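FAD-binding oxidoreductase (Gulosibacter chungangensis, PDB 7PBG) oxidises 4-ethylphenol by dehydrogenation to 4-vinylphenol, using a covalently bound FAD cofactor. Local coordinates at the interface of chains A and B. Coordinates in Å, arbitrary orientation; residue numbers count along the deposited sequence, not the author numbering. Chains: chain A/B, FAD-binding oxidoreductase.

Contact 1: the interface of chains A and B. Residues chain A 120-122, 172, 178, 234-237; chain B 267-269, 435-436.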
# COMPACT_ATOMS: atom_id res chain seq x y z
N LYS A 120 13.32 15.07 10.44
CA LYS A 120 12.94 15.94 9.31
C LYS A 120 11.99 15.19 8.38
O LYS A 120 11.12 15.82 7.83
CB LYS A 120 14.19 16.38 8.53
CG LYS A 120 13.91 17.33 7.37
CD LYS A 120 15.17 17.94 6.78
CE LYS A 120 14.85 18.94 5.70
NZ LYS A 120 16.05 19.64 5.18
N LEU A 121 12.25 13.90 8.12
CA LEU A 121 11.46 13.10 7.17
C LEU A 121 10.62 12.07 7.95
O LEU A 121 10.00 11.22 7.31
CB LEU A 121 12.42 12.43 6.18
CG LEU A 121 13.18 13.43 5.31
CD1 LEU A 121 14.04 12.72 4.28
CD2 LEU A 121 12.24 14.41 4.64
N ALA A 122 10.57 12.16 9.27
CA ALA A 122 9.60 11.45 10.14
C ALA A 122 9.57 9.96 9.87
O ALA A 122 8.52 9.43 9.43
CB ALA A 122 8.23 12.00 9.96
N TYR A 172 -1.93 6.45 12.17
CA TYR A 172 -0.94 5.51 11.53
C TYR A 172 -1.21 4.06 11.92
O TYR A 172 -0.26 3.25 11.87
CB TYR A 172 0.50 5.94 11.85
CG TYR A 172 1.05 7.03 10.96
CD1 TYR A 172 0.31 8.16 10.63
CD2 TYR A 172 2.32 6.93 10.42
CE1 TYR A 172 0.83 9.15 9.82
CE2 TYR A 172 2.84 7.90 9.59
CZ TYR A 172 2.11 9.04 9.32
OH TYR A 172 2.68 9.97 8.51
N TRP A 178 2.66 2.22 6.52
CA TRP A 178 3.79 3.08 6.95
C TRP A 178 5.14 2.38 6.90
O TRP A 178 6.14 3.09 6.96
CB TRP A 178 3.45 3.70 8.30
CG TRP A 178 2.14 4.40 8.16
CD1 TRP A 178 0.93 4.01 8.67
CD2 TRP A 178 1.88 5.54 7.33
NE1 TRP A 178 -0.04 4.87 8.26
CE2 TRP A 178 0.50 5.82 7.45
CE3 TRP A 178 2.68 6.37 6.52
CZ2 TRP A 178 -0.10 6.89 6.79
CZ3 TRP A 178 2.07 7.41 5.85
CH2 TRP A 178 0.70 7.66 5.98
N GLN A 234 7.63 4.54 8.80
CA GLN A 234 7.33 6.01 8.81
C GLN A 234 6.50 6.33 10.07
O GLN A 234 5.71 5.48 10.50
CB GLN A 234 6.64 6.35 7.50
CG GLN A 234 7.56 6.09 6.33
CD GLN A 234 6.94 6.29 4.99
OE1 GLN A 234 5.72 6.39 4.86
NE2 GLN A 234 7.80 6.39 4.01
N LEU A 235 6.74 7.48 10.69
CA LEU A 235 6.23 7.84 12.01
C LEU A 235 5.47 9.14 11.92
O LEU A 235 5.95 10.09 11.33
CB LEU A 235 7.38 8.00 13.03
CG LEU A 235 8.27 6.79 13.26
CD1 LEU A 235 9.31 7.07 14.38
CD2 LEU A 235 7.43 5.56 13.60
N MET A 236 4.32 9.15 12.54
CA MET A 236 3.46 10.35 12.51
C MET A 236 4.19 11.47 13.21
O MET A 236 4.65 11.34 14.37
CB MET A 236 2.10 10.07 13.18
CG MET A 236 1.15 11.23 13.07
SD MET A 236 -0.47 10.66 13.64
CE MET A 236 -1.11 12.13 14.44
N PRO A 237 4.28 12.67 12.59
CA PRO A 237 4.72 13.83 13.34
C PRO A 237 3.77 14.13 14.51
O PRO A 237 2.57 14.05 14.36
CB PRO A 237 4.66 14.95 12.28
CG PRO A 237 4.82 14.24 10.98
CD PRO A 237 4.03 12.97 11.18
N ILE B 267 4.27 17.28 5.70
CA ILE B 267 4.65 15.92 6.18
C ILE B 267 3.59 15.44 7.19
O ILE B 267 3.43 14.20 7.35
CB ILE B 267 6.07 15.92 6.77
CG1 ILE B 267 6.54 14.50 7.06
CG2 ILE B 267 6.08 16.84 7.96
CD1 ILE B 267 8.03 14.36 7.01
N GLY B 268 2.91 16.36 7.88
CA GLY B 268 1.86 16.07 8.85
C GLY B 268 0.48 16.02 8.21
O GLY B 268 -0.49 15.91 8.95
N MET B 269 0.41 16.16 6.89
CA MET B 269 -0.84 16.17 6.09
C MET B 269 -1.67 17.43 6.43
O MET B 269 -2.83 17.52 5.99
CB MET B 269 -1.67 14.91 6.36
CG MET B 269 -0.92 13.63 6.05
SD MET B 269 -1.96 12.21 6.52
CE MET B 269 -0.81 10.86 6.23
N LEU B 435 4.81 13.13 0.56
CA LEU B 435 4.66 13.26 2.02
C LEU B 435 6.07 13.33 2.60
O LEU B 435 6.37 14.25 3.34
CB LEU B 435 3.87 12.05 2.55
CG LEU B 435 3.27 12.25 3.93
CD1 LEU B 435 2.38 13.48 3.99
CD2 LEU B 435 2.50 11.02 4.37
N ARG B 436 6.91 12.34 2.28
CA ARG B 436 8.29 12.30 2.77
C ARG B 436 9.29 12.22 1.63
O ARG B 436 10.48 12.31 1.93
CB ARG B 436 8.52 11.07 3.66
CG ARG B 436 7.60 11.10 4.87
CD ARG B 436 7.72 9.79 5.58
NE ARG B 436 7.21 9.88 6.91
CZ ARG B 436 5.94 9.90 7.26
NH1 ARG B 436 4.96 9.82 6.37
NH2 ARG B 436 5.62 10.04 8.52
O HOH W 1 5.04 8.68 3.62
O HOH W 2 1.65 12.27 8.29
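The best-held polar atom is NH2 of B:Arg436, a terminal guanidinium nitrogen that makes three hydrogen bonds to chain A. B:Arg436 NH2 lies 2.8 Å from the carbonyl O of A:Leu235 and 2.9 Å from the phenol OH of A:Tyr172, and also binds the carbonyl O of A:Ala122. Two N-H serve three acceptors, so at least one must be shared. The A:Tyr172 bond is the straightest. The A:Leu235 bond is short but bent (123° at H), from above the carbonyl plane; NH2 meets A:Ala122 O on a lone pair. B:Arg436 NE also binds A:Ala122 O, at 2.9 Å, so this edge grips one atom side-on. The other edge grips A:Tyr172 OH end-on, through NH1 and NH2. Arginine and tyrosine meet tip to tip, their planes 68° apart. The arginine chain is extended from CG to NE. A:Gln234 CB covers one guanidinium face; its amide, 14° from parallel, runs on alongside the arginine's CD methylene. A:Ala122 O, A:Tyr172 OH and A:Leu235 O, all near the guanidinium plane, should fix its rotation and steady its charge.

The phenol ring is sandwiched between A:Met236 CB and the A:Trp178 indole. B:Met269 CE touches A:Trp178 CH2 tip to tip at 3.5 Å. B:Ile267 puts CD1 against the A:Lys120 to A:Ala122 loop. Water 1 joins B:Arg436 NH1 to A:Gln234 OE1. Water 2 lies 2.5 Å from A:Tyr172 OH and 2.8 Å from B:Ile267 O.

Contact 2: the interface of chains A and B. Residues chain A 493, 496-497, 499-500, 503; chain B 186, 188, 190-192.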
# COMPACT_ATOMS: atom_id res chain seq x y z
N ASN A 493 -12.53 -19.44 -8.23
CA ASN A 493 -11.85 -20.07 -9.37
C ASN A 493 -10.90 -21.18 -8.89
O ASN A 493 -9.69 -21.15 -9.20
CB ASN A 493 -11.18 -19.03 -10.26
CG ASN A 493 -10.70 -19.66 -11.55
OD1 ASN A 493 -11.24 -20.68 -11.94
ND2 ASN A 493 -9.69 -19.07 -12.17
N ILE A 496 -7.66 -20.02 -7.02
CA ILE A 496 -6.60 -19.40 -7.87
C ILE A 496 -5.67 -18.57 -6.98
O ILE A 496 -4.51 -18.50 -7.30
CB ILE A 496 -7.18 -18.64 -9.07
CG1 ILE A 496 -6.08 -18.19 -10.05
CG2 ILE A 496 -8.07 -17.49 -8.62
CD1 ILE A 496 -5.18 -19.28 -10.59
N GLN A 497 -6.15 -18.02 -5.86
CA GLN A 497 -5.30 -17.22 -4.95
C GLN A 497 -4.21 -18.11 -4.39
O GLN A 497 -3.01 -17.77 -4.54
CB GLN A 497 -6.08 -16.61 -3.81
CG GLN A 497 -6.29 -15.13 -3.99
CD GLN A 497 -6.92 -14.46 -2.79
OE1 GLN A 497 -6.80 -14.86 -1.62
NE2 GLN A 497 -7.60 -13.38 -3.10
N ARG A 499 -3.21 -21.03 -5.43
CA ARG A 499 -2.35 -21.56 -6.52
C ARG A 499 -1.34 -20.48 -6.98
O ARG A 499 -0.26 -20.84 -7.35
CB ARG A 499 -3.25 -22.10 -7.64
CG ARG A 499 -4.05 -23.33 -7.21
CD ARG A 499 -4.76 -24.06 -8.31
NE ARG A 499 -5.91 -23.35 -8.82
CZ ARG A 499 -6.10 -22.93 -10.06
NH1 ARG A 499 -5.18 -23.08 -11.00
NH2 ARG A 499 -7.23 -22.34 -10.37
N SER A 500 -1.69 -19.20 -6.97
CA SER A 500 -0.80 -18.11 -7.36
C SER A 500 0.23 -17.91 -6.25
O SER A 500 1.41 -17.80 -6.55
CB SER A 500 -1.57 -16.86 -7.64
OG SER A 500 -2.48 -17.07 -8.72
N ARG A 503 2.75 -20.68 -6.80
CA ARG A 503 3.68 -20.41 -7.93
C ARG A 503 4.78 -19.44 -7.50
O ARG A 503 5.94 -19.68 -7.84
CB ARG A 503 2.92 -19.82 -9.11
CG ARG A 503 2.00 -20.83 -9.76
CD ARG A 503 1.90 -20.64 -11.25
NE ARG A 503 0.80 -21.45 -11.74
CZ ARG A 503 -0.21 -21.01 -12.49
NH1 ARG A 503 -1.16 -21.85 -12.85
NH2 ARG A 503 -0.27 -19.74 -12.88
N LEU B 186 -4.44 -14.07 -15.82
CA LEU B 186 -3.02 -14.47 -15.75
C LEU B 186 -2.61 -14.99 -17.13
O LEU B 186 -3.49 -15.18 -18.00
CB LEU B 186 -2.82 -15.49 -14.62
CG LEU B 186 -3.11 -14.96 -13.20
CD1 LEU B 186 -3.10 -16.12 -12.19
CD2 LEU B 186 -2.08 -13.93 -12.76
N ASP B 188 -1.67 -17.76 -18.27
CA ASP B 188 -2.23 -19.06 -18.73
C ASP B 188 -3.72 -18.94 -19.02
O ASP B 188 -4.32 -19.98 -19.38
CB ASP B 188 -2.01 -20.19 -17.73
CG ASP B 188 -2.67 -19.97 -16.38
OD1 ASP B 188 -3.22 -18.85 -16.15
OD2 ASP B 188 -2.54 -20.90 -15.55
N GLU B 190 -6.05 -18.04 -16.65
CA GLU B 190 -6.85 -18.21 -15.42
C GLU B 190 -7.20 -16.83 -14.90
O GLU B 190 -6.33 -15.93 -14.98
CB GLU B 190 -6.08 -18.92 -14.30
CG GLU B 190 -5.72 -20.35 -14.64
CD GLU B 190 -6.69 -21.36 -14.06
OE1 GLU B 190 -7.88 -21.02 -13.93
OE2 GLU B 190 -6.23 -22.45 -13.70
N VAL B 191 -8.38 -16.70 -14.33
CA VAL B 191 -8.89 -15.43 -13.73
C VAL B 191 -8.57 -15.46 -12.23
O VAL B 191 -8.95 -16.43 -11.53
CB VAL B 191 -10.38 -15.21 -13.98
CG1 VAL B 191 -10.88 -13.96 -13.27
CG2 VAL B 191 -10.67 -15.10 -15.44
N LEU B 192 -7.86 -14.43 -11.79
CA LEU B 192 -7.50 -14.20 -10.38
C LEU B 192 -8.31 -13.01 -9.85
O LEU B 192 -8.38 -11.98 -10.56
CB LEU B 192 -6.03 -13.87 -10.31
CG LEU B 192 -5.53 -13.34 -8.97
CD1 LEU B 192 -5.67 -14.40 -7.87
CD2 LEU B 192 -4.09 -12.89 -9.13
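Helix 492-508 of chain A packs against the end of strand 179-186, the following loop and strand 191-193 of chain B. A:Asn493, near the helix start, has CG anti to its backbone N (chi1 -170°). A:Asn493 ND2 gives a fairly straight hydrogen bond to the carbonyl O of B:Val191 at 2.8 Å, in the carbonyl plane and on a lone pair. A:Asn493 ND2 also reaches B:Glu190 OE1 at 3.2 Å, from above the carboxylate plane.

B:Glu190 bends at chi2 (-98°), so its carboxylate lies between A:Asn493 and A:Arg499. A:Arg499 NH1 forms a salt bridge to B:Glu190 OE2 at 3.0 Å, from above the carboxylate plane. The two side chains cross at about a right angle. The arginine bends at chi3, and A:Arg499 NH2 bonds back to A:Asn493 O at 3.0 Å. This internal bond should help position the head. A:Ile496 CD1 lies against one guanidinium face, toward the rim.

A second salt bridge joins A:Arg503 NH1 to B:Asp188 OD2 at 3.2 Å, with the flat groups nearly perpendicular. B:Asp188 OD1 accepts from the backbone N of B:Glu190. The two arginines may help keep both acids ionised.

A:Ile496 leads the apolar contact, with B:Leu192 and B:Leu186 as partners. The last long helix of the chain, 492-508, lies against the partner's strands 179-186 and 191-193 and the turn joining them, within the sequence range of the FAD-binding domain.

The centres of contact 1 and contact 2 lie about 37 Å apart on the same interface between chains A and B. They share no residue. The interface is two-fold symmetric, so each contact occurs again with the chains exchanged. The link within one chain runs through this symmetry: in chain A, strand 179-186 leads from A:Trp178 of contact 1, at the end of helix 175-178, to the twin of contact 2. Such widely spaced anchors should limit rocking of the subunits, consistent with a dimer, though the structure alone does not prove one in solution.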